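Local coordinates for protein RNA-dependent RNA polymerase (Taggert virus, PDB 6DX3) that probably acts as a deubiquitinase through its viral ovarian tumor (vOTU) domain, a cysteine protease of the nairovirus polymerase protein, at residues F7-L12 with V130-E135. Numbering follows the deposited sequence.
Sequences FDWHLL and VVRYGE
Arg132 holds its guanidinium, tilted, over one face of the Trp9 indole in a cation-pi contact, with Arg132 CZ 4.4 Å from the centroid of the Trp9 six-membered ring. The two planes are inclined by 42°, so the group does not stack flat but dips Arg132 NH1 toward the ring, 3.5 Å from Trp9 CE2; NH1 lies near CE2 and NE1, toward the rim. An extended start (chi1 -175°) and a bend at chi3 carry the guanidinium there, while Arg132 CB packs 3.7 Å from Trp9 CH2. Polar contacts within 130-135 fix the guanidinium: Arg132 NE donates to Gly134 O (2.6 Å, bent at 134°), and Arg132 NH2 forms a long salt bridge with Glu135 OE1 (3.5 Å). Tyr17, on the intervening strand 17-24, adds a second cation-pi partner.

Val130 CG1 meets the edge of the Phe7 ring at Phe7 CE2 (3.9 Å) and approaches Trp9 CH2 obliquely (4.0 Å), while Phe7 CB rests over the rim of the indole face opposite Arg132. Side chains thus bridge the N-terminal segment to strand 126-133 across strand 17-24 of the mixed sheet, and the indole, held between hydrocarbon and cation, probably offsets part of the cost of covering the arginine's charge.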
ATOM      1  N   PHE A   7     -10.330  -2.798  15.567  1.00 55.59           N
ATOM      2  CA  PHE A   7     -10.768  -3.085  14.209  1.00 48.72           C
ATOM      3  C   PHE A   7     -12.090  -3.842  14.221  1.00 48.06           C
ATOM      4  O   PHE A   7     -12.470  -4.471  15.211  1.00 49.92           O
ATOM      5  CB  PHE A   7      -9.720  -3.909  13.452  1.00 44.97           C
ATOM      6  CG  PHE A   7      -8.386  -3.230  13.311  1.00 40.49           C
ATOM      7  CD1 PHE A   7      -7.311  -3.621  14.093  1.00 40.44           C
ATOM      8  CD2 PHE A   7      -8.200  -2.220  12.384  1.00 36.42           C
ATOM      9  CE1 PHE A   7      -6.080  -3.008  13.962  1.00 38.89           C
ATOM     10  CE2 PHE A   7      -6.973  -1.603  12.246  1.00 34.76           C
ATOM     11  CZ  PHE A   7      -5.910  -1.997  13.035  1.00 36.11           C
ATOM     12  N   ASP A   8     -12.790  -3.773  13.088  1.00 45.17           N
ATOM     13  CA  ASP A   8     -13.964  -4.601  12.806  1.00 45.03           C
ATOM     14  C   ASP A   8     -13.724  -5.199  11.421  1.00 40.61           C
ATOM     15  O   ASP A   8     -14.261  -4.724  10.418  1.00 38.15           O
ATOM     16  CB  ASP A   8     -15.260  -3.792  12.878  1.00 47.20           C
ATOM     17  CG  ASP A   8     -16.489  -4.632  12.591  1.00 50.22           C
ATOM     18  OD1 ASP A   8     -17.484  -4.076  12.082  1.00 51.47           O
ATOM     19  OD2 ASP A   8     -16.455  -5.848  12.870  1.00 51.75           O
ATOM     20  N   TRP A   9     -12.899  -6.241  11.372  1.00 40.03           N
ATOM     21  CA  TRP A   9     -12.419  -6.759  10.099  1.00 38.11           C
ATOM     22  C   TRP A   9     -13.527  -7.479   9.343  1.00 39.28           C
ATOM     23  O   TRP A   9     -14.288  -8.264   9.915  1.00 42.46           O
ATOM     24  CB  TRP A   9     -11.242  -7.712  10.320  1.00 37.46           C
ATOM     25  CG  TRP A   9      -9.982  -7.036  10.764  1.00 36.38           C
ATOM     26  CD1 TRP A   9      -9.343  -7.199  11.959  1.00 38.23           C
ATOM     27  CD2 TRP A   9      -9.198  -6.097  10.015  1.00 33.35           C
ATOM     28  NE1 TRP A   9      -8.213  -6.418  12.002  1.00 36.58           N
ATOM     29  CE2 TRP A   9      -8.103  -5.731  10.822  1.00 33.74           C
ATOM     30  CE3 TRP A   9      -9.318  -5.528   8.744  1.00 30.85           C
ATOM     31  CZ2 TRP A   9      -7.134  -4.826  10.398  1.00 32.80           C
ATOM     32  CZ3 TRP A   9      -8.353  -4.627   8.326  1.00 29.38           C
ATOM     33  CH2 TRP A   9      -7.278  -4.285   9.150  1.00 30.06           C
ATOM     34  N   HIS A  10     -13.609  -7.210   8.043  1.00 38.00           N
ATOM     35  CA  HIS A  10     -14.458  -7.952   7.120  1.00 37.66           C
ATOM     36  C   HIS A  10     -13.575  -8.521   6.019  1.00 34.58           C
ATOM     37  O   HIS A  10     -12.962  -7.763   5.260  1.00 30.83           O
ATOM     38  CB  HIS A  10     -15.545  -7.059   6.516  1.00 38.75           C
ATOM     39  CG  HIS A  10     -16.402  -6.372   7.532  1.00 42.49           C
ATOM     40  ND1 HIS A  10     -16.026  -5.200   8.150  1.00 42.54           N
ATOM     41  CD2 HIS A  10     -17.620  -6.687   8.031  1.00 46.02           C
ATOM     42  CE1 HIS A  10     -16.974  -4.823   8.990  1.00 44.54           C
ATOM     43  NE2 HIS A  10     -17.952  -5.709   8.937  1.00 46.87           N
ATOM     44  N   LEU A  11     -13.497  -9.847   5.939  1.00 35.61           N
ATOM     45  CA  LEU A  11     -12.796 -10.478   4.830  1.00 34.47           C
ATOM     46  C   LEU A  11     -13.666 -10.399   3.583  1.00 33.14           C
ATOM     47  O   LEU A  11     -14.801 -10.887   3.578  1.00 34.29           O
ATOM     48  CB  LEU A  11     -12.454 -11.927   5.157  1.00 36.83           C
ATOM     49  CG  LEU A  11     -11.877 -12.696   3.968  1.00 28.96           C
ATOM     50  CD1 LEU A  11     -10.484 -12.169   3.659  1.00 27.78           C
ATOM     51  CD2 LEU A  11     -11.839 -14.188   4.250  1.00 32.29           C
ATOM     52  N   LEU A  12     -13.140  -9.788   2.529  1.00 30.41           N
ATOM     53  CA  LEU A  12     -13.931  -9.526   1.337  1.00 29.04           C
ATOM     54  C   LEU A  12     -13.739 -10.625   0.302  1.00 28.30           C
ATOM     55  O   LEU A  12     -12.687 -11.263   0.230  1.00 26.62           O
ATOM     56  CB  LEU A  12     -13.551  -8.177   0.727  1.00 27.08           C
ATOM     57  CG  LEU A  12     -13.593  -6.987   1.685  1.00 26.49           C
ATOM     58  CD1 LEU A  12     -13.330  -5.684   0.940  1.00 25.64           C
ATOM     59  CD2 LEU A  12     -14.925  -6.941   2.403  1.00 28.11           C
ATOM     60  N   VAL A 130      -9.810   1.272   6.864  1.00 26.54           N
ATOM     61  CA  VAL A 130      -8.511   0.684   6.559  1.00 26.17           C
ATOM     62  C   VAL A 130      -8.739  -0.639   5.840  1.00 25.91           C
ATOM     63  O   VAL A 130      -9.703  -1.356   6.129  1.00 28.17           O
ATOM     64  CB  VAL A 130      -7.668   0.493   7.843  1.00 26.94           C
ATOM     65  CG1 VAL A 130      -8.372  -0.442   8.821  1.00 29.24           C
ATOM     66  CG2 VAL A 130      -6.270  -0.017   7.513  1.00 26.46           C
ATOM     67  N   VAL A 131      -7.872  -0.947   4.876  1.00 25.08           N
ATOM     68  CA  VAL A 131      -7.883  -2.244   4.213  1.00 25.16           C
ATOM     69  C   VAL A 131      -6.538  -2.914   4.453  1.00 25.55           C
ATOM     70  O   VAL A 131      -5.500  -2.250   4.561  1.00 25.44           O
ATOM     71  CB  VAL A 131      -8.189  -2.144   2.701  1.00 25.26           C
ATOM     72  CG1 VAL A 131      -9.524  -1.441   2.473  1.00 25.62           C
ATOM     73  CG2 VAL A 131      -7.070  -1.434   1.967  1.00 26.02           C
ATOM     74  N   ARG A 132      -6.562  -4.240   4.550  1.00 24.80           N
ATOM     75  CA  ARG A 132      -5.371  -5.017   4.863  1.00 25.34           C
ATOM     76  C   ARG A 132      -5.182  -6.094   3.810  1.00 25.31           C
ATOM     77  O   ARG A 132      -6.071  -6.925   3.598  1.00 23.50           O
ATOM     78  CB  ARG A 132      -5.465  -5.649   6.255  1.00 27.21           C
ATOM     79  CG  ARG A 132      -4.194  -6.382   6.673  1.00 29.26           C
ATOM     80  CD  ARG A 132      -4.354  -7.058   8.021  1.00 30.57           C
ATOM     81  NE  ARG A 132      -5.156  -8.271   7.926  1.00 31.72           N
ATOM     82  CZ  ARG A 132      -5.828  -8.801   8.940  1.00 33.71           C
ATOM     83  NH1 ARG A 132      -5.793  -8.223  10.133  1.00 35.28           N
ATOM     84  NH2 ARG A 132      -6.534  -9.908   8.763  1.00 33.47           N
ATOM     85  N   TYR A 133      -4.027  -6.072   3.152  1.00 24.41           N
ATOM     86  CA  TYR A 133      -3.593  -7.147   2.265  1.00 26.63           C
ATOM     87  C   TYR A 133      -2.607  -7.997   3.058  1.00 28.83           C
ATOM     88  O   TYR A 133      -1.434  -7.644   3.185  1.00 29.60           O
ATOM     89  CB  TYR A 133      -2.965  -6.585   0.993  1.00 24.55           C
ATOM     90  CG  TYR A 133      -3.947  -5.841   0.116  1.00 25.20           C
ATOM     91  CD1 TYR A 133      -4.697  -6.510  -0.841  1.00 25.72           C
ATOM     92  CD2 TYR A 133      -4.124  -4.470   0.247  1.00 24.69           C
ATOM     93  CE1 TYR A 133      -5.595  -5.836  -1.644  1.00 26.71           C
ATOM     94  CE2 TYR A 133      -5.024  -3.788  -0.549  1.00 25.52           C
ATOM     95  CZ  TYR A 133      -5.754  -4.475  -1.496  1.00 26.25           C
ATOM     96  OH  TYR A 133      -6.651  -3.801  -2.297  1.00 25.97           O
ATOM     97  N   GLY A 134      -3.087  -9.104   3.606  1.00 30.25           N
ATOM     98  CA  GLY A 134      -2.293  -9.968   4.456  1.00 31.69           C
ATOM     99  C   GLY A 134      -2.955 -10.187   5.803  1.00 32.55           C
ATOM    100  O   GLY A 134      -4.052  -9.705   6.077  1.00 32.15           O
ATOM    101  N   GLU A 135      -2.245 -10.929   6.655  1.00 33.61           N
ATOM    102  CA  GLU A 135      -2.762 -11.324   7.958  1.00 35.34           C
ATOM    103  C   GLU A 135      -1.967 -10.784   9.137  1.00 33.71           C
ATOM    104  O   GLU A 135      -2.451 -10.867  10.271  1.00 33.57           O
ATOM    105  CB  GLU A 135      -2.812 -12.856   8.074  1.00 40.16           C
ATOM    106  CG  GLU A 135      -3.412 -13.561   6.874  1.00 43.43           C
ATOM    107  CD  GLU A 135      -4.918 -13.452   6.838  1.00 45.93           C
ATOM    108  OE1 GLU A 135      -5.511 -13.105   7.880  1.00 46.99           O
ATOM    109  OE2 GLU A 135      -5.511 -13.716   5.770  1.00 47.24           O
TER